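Oxalate-binding protein (Thermotoga maritima, PDB 1O4T) binds oxalate and manganese as a homodimeric cupin, and is probably an oxalate decarboxylase. Local coordinates at residues A[32-37]-A[41-46]; A[55-60]-A[73-78]; A[82-87]-A[114-119]. All coordinates share one frame; numbering follows the deposited sequence.

Contact 1: residues A[32-37]-A[41-46]; sequences SNMRGG and VEMAHL
Met34 reaches from the loop after strand 29-32 to two side chains of strand 40-45, laying its sulfur on Val41 and pointing its terminal methyl at Met43. The tight part of the contact is this cluster, in which all three residues are buried. Met34 holds CG anti to its own backbone N (chi1 -173°) and stays extended through every later torsion, which carries the thioether straight into the barrel. It crosses Val41 at about a right angle, SD of Met34 lying 3.7 Å from CG1 of Val41. Farther along, CE of Met34 and CE of Met43 are modelled 3.2 Å apart, too close for two methyls, so the exact placing of one of these flexible ends is doubtful. Met43 bends only at its last torsion (chi3 -77°), turning its CE aside from the line of the chain. Met62 of strand 56-64 touches all three residues.

The outer side is loose. Asn33, Arg35 and Gly36 lie at the surface and give nothing across the contact; there the loop is tied to itself. ND2 of Asn33 donates to O of Gly37 at 2.9 Å, nearly straight at 169° and in the plane of both groups, while the backbone N of Gly36 bonds to O of Asn33 and that of Gly37 to O of Met34.

No hydrogen bond joins the two segments, so the association is purely apolar. Met34 alone of the three belongs to the oxalate pocket, its side chain about 4 Å from the ligand; its thioether probably gives the anion an apolar neighbour, with Val41 and Met43 packed against it.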
# COMPACT_ATOMS: atom_id res chain seq x y z
N SER A 32 -22.58 4.12 -0.14
CA SER A 32 -23.13 5.36 0.41
C SER A 32 -23.10 5.29 1.94
O SER A 32 -23.39 4.24 2.54
CB SER A 32 -24.52 5.61 -0.13
OG SER A 32 -25.38 4.54 0.15
N ASN A 33 -22.68 6.39 2.56
CA ASN A 33 -22.58 6.51 4.01
C ASN A 33 -21.78 5.38 4.65
O ASN A 33 -22.20 4.75 5.60
CB ASN A 33 -23.99 6.65 4.63
CG ASN A 33 -24.79 7.73 3.94
OD1 ASN A 33 -25.83 7.45 3.33
ND2 ASN A 33 -24.30 8.96 3.99
N MET A 34 -20.58 5.16 4.10
CA MET A 34 -19.76 4.05 4.51
C MET A 34 -19.41 4.23 5.98
O MET A 34 -18.89 5.27 6.37
CB MET A 34 -18.49 3.99 3.68
CG MET A 34 -17.69 2.72 3.96
SD MET A 34 -16.21 2.62 3.06
CE MET A 34 -15.85 1.00 3.54
N ARG A 35 -19.68 3.20 6.77
CA ARG A 35 -19.55 3.24 8.22
C ARG A 35 -20.20 4.46 8.84
O ARG A 35 -19.70 4.99 9.81
CB ARG A 35 -18.08 3.18 8.61
CG ARG A 35 -17.32 1.98 8.02
CD ARG A 35 -18.12 0.69 7.96
NE ARG A 35 -17.99 -0.08 9.18
CZ ARG A 35 -17.18 -1.11 9.35
NH1 ARG A 35 -17.14 -1.73 10.53
NH2 ARG A 35 -16.40 -1.54 8.35
N GLY A 36 -21.33 4.88 8.28
CA GLY A 36 -21.98 6.10 8.73
C GLY A 36 -21.35 7.43 8.31
O GLY A 36 -21.65 8.45 8.93
N GLY A 37 -20.50 7.43 7.28
CA GLY A 37 -19.85 8.67 6.80
C GLY A 37 -20.72 9.47 5.85
O GLY A 37 -21.88 9.15 5.65
N VAL A 41 -18.74 6.84 -1.59
CA VAL A 41 -17.36 6.45 -1.62
C VAL A 41 -17.20 5.25 -2.60
O VAL A 41 -18.20 4.62 -2.96
CB VAL A 41 -17.01 6.15 -0.15
CG1 VAL A 41 -16.33 4.84 0.06
CG2 VAL A 41 -16.32 7.35 0.46
N GLU A 42 -16.01 5.01 -3.13
CA GLU A 42 -15.75 3.86 -4.02
C GLU A 42 -14.66 3.01 -3.45
O GLU A 42 -13.64 3.52 -3.00
CB GLU A 42 -15.31 4.27 -5.41
CG GLU A 42 -16.40 4.93 -6.23
CD GLU A 42 -16.17 4.75 -7.71
OE1 GLU A 42 -15.02 4.98 -8.19
OE2 GLU A 42 -17.13 4.35 -8.40
N MET A 43 -14.90 1.70 -3.44
CA MET A 43 -13.94 0.73 -2.94
C MET A 43 -13.62 -0.30 -4.02
O MET A 43 -14.51 -1.00 -4.48
CB MET A 43 -14.48 0.04 -1.71
CG MET A 43 -13.46 -0.92 -1.08
SD MET A 43 -14.19 -1.97 0.19
CE MET A 43 -14.26 -0.83 1.41
N ALA A 44 -12.35 -0.36 -4.41
CA ALA A 44 -11.83 -1.37 -5.35
C ALA A 44 -11.05 -2.41 -4.58
O ALA A 44 -9.97 -2.11 -4.05
CB ALA A 44 -10.95 -0.69 -6.40
N HIS A 45 -11.56 -3.64 -4.52
CA HIS A 45 -10.86 -4.72 -3.83
C HIS A 45 -9.77 -5.26 -4.76
O HIS A 45 -10.05 -5.66 -5.89
CB HIS A 45 -11.79 -5.85 -3.43
CG HIS A 45 -13.01 -5.40 -2.69
ND1 HIS A 45 -13.18 -5.61 -1.34
CD2 HIS A 45 -14.13 -4.76 -3.13
CE1 HIS A 45 -14.35 -5.12 -0.97
NE2 HIS A 45 -14.94 -4.59 -2.03
N LEU A 46 -8.54 -5.26 -4.30
CA LEU A 46 -7.40 -5.57 -5.16
C LEU A 46 -6.91 -7.02 -4.98
O LEU A 46 -6.53 -7.67 -5.96
CB LEU A 46 -6.29 -4.57 -4.90
CG LEU A 46 -6.75 -3.15 -5.08
CD1 LEU A 46 -5.57 -2.24 -4.86
CD2 LEU A 46 -7.39 -2.90 -6.42

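Contact 2: residues A[55-60]-A[73-78]; sequences KARLFA and HKHEGE. With MN (manganese (II) ion), chain C; OXL (oxalate ion), chain D.
Arg57, where strand 56-64 turns a corner, sends its extended side chain across to Glu78, just beyond two of the histidines that hold the manganese ion. The segment 73-78 begins at the metal: His73 binds manganese through NE2 at 2.2 Å. Its ring is set by CG standing between the backbone N and the carbonyl carbon (chi1 59°), and ND1 is hydrogen-bonded to the carbonyl of Gly71. Two residues on, His75 returns to the site with NE2 2.0 Å from manganese. Oxalate O4, itself a metal ligand, lies at the edge of this ring, near its plane, 3.0 Å from CE1 of His75. Glu80 and His114 complete the protein's share of the coordination.

Past His75 the chain turns through Glu76 and Gly77 and comes back to Glu78. The Glu78 carboxylate joins the two segments. Arg57 grips it side-on in a bidentate salt bridge, NE to OE1 at 2.9 Å and NH2 to OE2 at 3.1 Å. Both nitrogens come from the syn side but tilted 27° out of the carboxylate plane. OE2 has a second donor: ND1 of His75 approaches on the anti side at 2.8 Å, almost straight at 167° and close to its own ring plane. It too is tilted from the carboxylate plane, and reaches OE2 from the same face as NH2 of Arg57.

The chemistry is that of a second shell. The Glu78 bond fixes ND1 of His75 as the donor, leaving NE2 for the metal, and holds the ring against rotation. The carboxylate would probably make the imidazole a more electron-rich ligand, while Arg57 would partly offset that charge; its two bonds hold the carboxylate in position.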
# COMPACT_ATOMS: atom_id res chain seq x y z
N LYS A 55 -4.51 -13.92 6.27
CA LYS A 55 -3.68 -13.12 7.18
C LYS A 55 -4.09 -11.65 7.19
O LYS A 55 -3.81 -10.92 8.14
CB LYS A 55 -2.22 -13.26 6.79
CG LYS A 55 -1.68 -14.67 6.97
CD LYS A 55 -1.62 -15.02 8.45
CE LYS A 55 -0.94 -16.33 8.69
NZ LYS A 55 -1.09 -16.73 10.13
N ALA A 56 -4.72 -11.22 6.09
CA ALA A 56 -5.27 -9.87 5.93
C ALA A 56 -6.66 -10.04 5.35
O ALA A 56 -6.90 -10.97 4.57
CB ALA A 56 -4.41 -9.04 5.01
N ARG A 57 -7.59 -9.21 5.76
CA ARG A 57 -8.94 -9.37 5.28
C ARG A 57 -9.37 -8.30 4.26
O ARG A 57 -10.44 -8.45 3.65
CB ARG A 57 -9.93 -9.48 6.45
CG ARG A 57 -10.38 -8.17 7.09
CD ARG A 57 -11.56 -8.38 8.07
NE ARG A 57 -11.95 -7.17 8.80
CZ ARG A 57 -12.65 -6.16 8.27
NH1 ARG A 57 -13.08 -6.19 7.02
NH2 ARG A 57 -12.93 -5.12 9.02
N LEU A 58 -8.55 -7.26 4.08
CA LEU A 58 -8.81 -6.19 3.12
C LEU A 58 -7.52 -5.65 2.51
O LEU A 58 -6.58 -5.34 3.23
CB LEU A 58 -9.51 -5.00 3.80
CG LEU A 58 -9.96 -3.87 2.87
CD1 LEU A 58 -11.12 -4.35 1.99
CD2 LEU A 58 -10.37 -2.66 3.66
N PHE A 59 -7.51 -5.50 1.18
CA PHE A 59 -6.45 -4.80 0.48
C PHE A 59 -7.15 -4.06 -0.67
O PHE A 59 -7.44 -4.65 -1.70
CB PHE A 59 -5.35 -5.76 -0.01
CG PHE A 59 -4.12 -5.06 -0.51
CD1 PHE A 59 -4.10 -4.49 -1.77
CD2 PHE A 59 -3.02 -4.89 0.30
CE1 PHE A 59 -2.99 -3.80 -2.25
CE2 PHE A 59 -1.90 -4.18 -0.15
CZ PHE A 59 -1.90 -3.61 -1.45
N ALA A 60 -7.47 -2.78 -0.45
CA ALA A 60 -8.37 -2.06 -1.32
C ALA A 60 -7.90 -0.67 -1.58
O ALA A 60 -7.18 -0.08 -0.77
CB ALA A 60 -9.73 -1.98 -0.70
N HIS A 73 -15.50 4.18 12.99
CA HIS A 73 -15.74 2.80 13.34
C HIS A 73 -14.51 2.24 14.00
O HIS A 73 -13.40 2.75 13.83
CB HIS A 73 -16.06 1.95 12.11
CG HIS A 73 -14.96 1.97 11.11
ND1 HIS A 73 -14.65 3.09 10.38
CD2 HIS A 73 -14.04 1.03 10.77
CE1 HIS A 73 -13.61 2.84 9.60
NE2 HIS A 73 -13.23 1.59 9.80
N LYS A 74 -14.73 1.14 14.71
CA LYS A 74 -13.75 0.50 15.55
C LYS A 74 -13.22 -0.77 14.90
O LYS A 74 -13.96 -1.48 14.22
CB LYS A 74 -14.44 0.10 16.86
CG LYS A 74 -13.51 -0.48 17.89
CD LYS A 74 -14.25 -0.70 19.16
CE LYS A 74 -13.36 -1.31 20.23
NZ LYS A 74 -14.20 -1.55 21.42
N HIS A 75 -11.95 -1.04 15.16
CA HIS A 75 -11.28 -2.28 14.77
C HIS A 75 -10.88 -3.08 16.01
O HIS A 75 -10.32 -2.52 16.93
CB HIS A 75 -10.08 -1.93 13.88
CG HIS A 75 -10.48 -1.48 12.51
ND1 HIS A 75 -10.85 -2.37 11.52
CD2 HIS A 75 -10.65 -0.24 11.98
CE1 HIS A 75 -11.21 -1.70 10.44
NE2 HIS A 75 -11.07 -0.41 10.67
N GLU A 76 -11.24 -4.35 16.07
CA GLU A 76 -10.82 -5.19 17.19
C GLU A 76 -10.34 -6.51 16.65
O GLU A 76 -11.00 -7.11 15.79
CB GLU A 76 -11.94 -5.41 18.24
CG GLU A 76 -13.34 -5.45 17.66
CD GLU A 76 -14.45 -5.36 18.69
OE1 GLU A 76 -14.29 -5.85 19.86
OE2 GLU A 76 -15.50 -4.80 18.31
N GLY A 77 -9.18 -6.95 17.14
CA GLY A 77 -8.59 -8.18 16.69
C GLY A 77 -7.92 -8.06 15.33
O GLY A 77 -7.64 -9.07 14.70
N GLU A 78 -7.66 -6.83 14.91
CA GLU A 78 -7.00 -6.54 13.64
C GLU A 78 -6.44 -5.13 13.69
O GLU A 78 -6.73 -4.39 14.64
CB GLU A 78 -7.98 -6.66 12.46
CG GLU A 78 -9.11 -5.66 12.52
CD GLU A 78 -10.34 -6.03 11.71
OE1 GLU A 78 -10.41 -7.17 11.21
OE2 GLU A 78 -11.23 -5.14 11.59
MN MN C . -11.28 0.91 9.16
C1 OXL D . -11.93 1.13 6.45
C2 OXL D . -12.54 -0.15 6.80
O1 OXL D . -11.91 1.43 5.14
O2 OXL D . -13.21 -0.78 5.82
O3 OXL D . -11.44 1.89 7.32
O4 OXL D . -12.42 -0.66 7.92

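Contact 3: residues A[82-87]-A[114-119]; sequences YYILLG and HSIENT. With MN (manganese (II) ion), chain C; OXL (oxalate ion), chain D.
The phenol ring of Tyr82 and the imidazole of His114 lie near parallel, planes 22° apart, but are slid so far that they barely overlap. The hydroxyl of Tyr82 rests over one face of His114, toward the rim, with OH 3.3 Å from CE1 of His114. At the edge of the Tyr82 ring, near its plane, sits oxalate O3, which accepts a hydrogen bond from OH of Tyr82 at 2.6 Å. The same oxygen is bound to manganese at 2.1 Å, and NE2 of His114 binds the metal at 2.2 Å. Oxalate O3 is therefore held by tyrosine and metal together.

His114 owes its aim at the metal to a CG lodged between backbone N and carbonyl carbon (chi1 69°).

Away from the metal the contact turns apolar. Ile116 slides past Tyr82 in the opposite direction, CG2 of Ile116 lying 3.8 Å from CE1 of Tyr82. It also meets Ile84 end to end, CD1 of Ile116 lying 4.0 Å from CD1 of Ile84. Phe126 of strand 124-132 packs against Tyr82, Ile84 and Ile116.

The backbones do not pair: strands 82-86 and 114-117 run parallel within 5° with axes 11.4 Å apart, and belong to different sheets. Two facing sheets with side chains meeting between them, a metal at one end and a hydrophobic core beyond it, are characteristic of the cupin double-stranded beta-helix.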
# COMPACT_ATOMS: atom_id res chain seq x y z
N TYR A 82 -3.75 2.96 6.30
CA TYR A 82 -4.00 3.67 5.08
C TYR A 82 -2.68 4.23 4.52
O TYR A 82 -1.85 4.77 5.27
CB TYR A 82 -4.90 4.87 5.33
CG TYR A 82 -6.31 4.66 5.86
CD1 TYR A 82 -6.99 5.73 6.45
CD2 TYR A 82 -6.98 3.44 5.74
CE1 TYR A 82 -8.28 5.59 6.87
CE2 TYR A 82 -8.27 3.31 6.15
CZ TYR A 82 -8.93 4.37 6.74
OH TYR A 82 -10.24 4.20 7.19
N TYR A 83 -2.47 4.09 3.21
CA TYR A 83 -1.45 4.87 2.50
C TYR A 83 -2.15 5.86 1.54
O TYR A 83 -2.87 5.49 0.60
CB TYR A 83 -0.47 3.96 1.76
CG TYR A 83 0.65 4.77 1.13
CD1 TYR A 83 1.84 4.97 1.80
CD2 TYR A 83 0.50 5.33 -0.11
CE1 TYR A 83 2.87 5.77 1.25
CE2 TYR A 83 1.51 6.12 -0.70
CZ TYR A 83 2.71 6.33 0.00
OH TYR A 83 3.72 7.11 -0.53
N ILE A 84 -1.96 7.15 1.80
CA ILE A 84 -2.64 8.18 1.03
C ILE A 84 -1.96 8.34 -0.32
O ILE A 84 -0.76 8.67 -0.40
CB ILE A 84 -2.64 9.54 1.79
CG1 ILE A 84 -3.11 9.39 3.24
CG2 ILE A 84 -3.50 10.59 1.03
CD1 ILE A 84 -4.46 8.66 3.40
N LEU A 85 -2.74 8.14 -1.39
CA LEU A 85 -2.24 8.16 -2.76
C LEU A 85 -2.41 9.50 -3.49
O LEU A 85 -1.54 9.87 -4.28
CB LEU A 85 -2.92 7.07 -3.61
CG LEU A 85 -2.84 5.61 -3.23
CD1 LEU A 85 -3.84 4.84 -4.06
CD2 LEU A 85 -1.48 5.11 -3.48
N LEU A 86 -3.53 10.18 -3.27
CA LEU A 86 -3.87 11.41 -3.96
C LEU A 86 -4.73 12.24 -3.06
O LEU A 86 -5.55 11.69 -2.38
CB LEU A 86 -4.72 11.15 -5.24
CG LEU A 86 -4.08 10.48 -6.46
CD1 LEU A 86 -5.16 9.84 -7.34
CD2 LEU A 86 -3.27 11.44 -7.25
N GLY A 87 -4.62 13.56 -3.16
CA GLY A 87 -5.52 14.51 -2.52
C GLY A 87 -5.16 14.82 -1.08
O GLY A 87 -4.06 14.53 -0.61
N HIS A 114 -11.44 4.80 14.01
CA HIS A 114 -11.00 5.83 13.09
C HIS A 114 -12.06 6.23 12.06
O HIS A 114 -13.11 5.56 11.93
CB HIS A 114 -9.67 5.44 12.37
CG HIS A 114 -9.78 4.32 11.38
ND1 HIS A 114 -8.68 3.85 10.68
CD2 HIS A 114 -10.81 3.51 11.05
CE1 HIS A 114 -9.04 2.82 9.93
NE2 HIS A 114 -10.33 2.59 10.13
N SER A 115 -11.75 7.32 11.34
CA SER A 115 -12.57 7.84 10.26
C SER A 115 -11.65 8.63 9.36
O SER A 115 -10.51 8.93 9.77
CB SER A 115 -13.67 8.76 10.77
OG SER A 115 -13.16 9.89 11.41
N ILE A 116 -12.11 8.98 8.17
CA ILE A 116 -11.32 9.82 7.29
C ILE A 116 -12.24 10.62 6.40
O ILE A 116 -13.23 10.08 5.88
CB ILE A 116 -10.30 8.94 6.46
CG1 ILE A 116 -9.41 9.80 5.56
CG2 ILE A 116 -11.01 7.88 5.64
CD1 ILE A 116 -8.10 9.07 5.10
N GLU A 117 -11.94 11.90 6.27
CA GLU A 117 -12.77 12.81 5.47
C GLU A 117 -11.97 13.55 4.40
O GLU A 117 -10.85 14.07 4.66
CB GLU A 117 -13.45 13.83 6.38
CG GLU A 117 -14.51 14.63 5.65
CD GLU A 117 -15.33 15.55 6.55
OE1 GLU A 117 -15.43 15.28 7.77
OE2 GLU A 117 -15.91 16.52 6.02
N ASN A 118 -12.56 13.65 3.21
CA ASN A 118 -12.00 14.50 2.16
C ASN A 118 -12.43 15.97 2.32
O ASN A 118 -13.53 16.35 1.97
CB ASN A 118 -12.39 13.98 0.77
CG ASN A 118 -11.75 14.77 -0.35
OD1 ASN A 118 -11.04 15.74 -0.08
ND2 ASN A 118 -12.01 14.37 -1.61
N THR A 119 -11.51 16.79 2.80
CA THR A 119 -11.77 18.20 3.01
C THR A 119 -11.25 19.06 1.83
O THR A 119 -11.21 20.26 1.93
CB THR A 119 -11.13 18.65 4.35
OG1 THR A 119 -9.75 18.30 4.36
CG2 THR A 119 -11.66 17.83 5.52
MN MN C . -11.28 0.91 9.16
C1 OXL D . -11.93 1.13 6.45
C2 OXL D . -12.54 -0.15 6.80
O1 OXL D . -11.91 1.43 5.14
O2 OXL D . -13.21 -0.78 5.82
O3 OXL D . -11.44 1.89 7.32
O4 OXL D . -12.42 -0.66 7.92

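Overall arrangement
All three contacts line one cupin barrel and converge on the oxalate-manganese site. Contacts 2 and 3 share it directly: their centres are about 17 Å apart on opposite sides of the chain's centre, yet both touch the metal and the oxalate, and O of His73 is 2.8 Å from N of His114, a probable hydrogen bond between neighbouring strands. Contact 1 brings Met34 to the oxalate, its centre about 14 Å from that of contact 2. These two are joined through adjacent strands 40-45 and 56-64, where N of Leu46 lies 2.9 Å from O of Phe59. Contacts 1 and 3 do not touch, their nearest atoms being about 6 Å apart, but both border the oxalate.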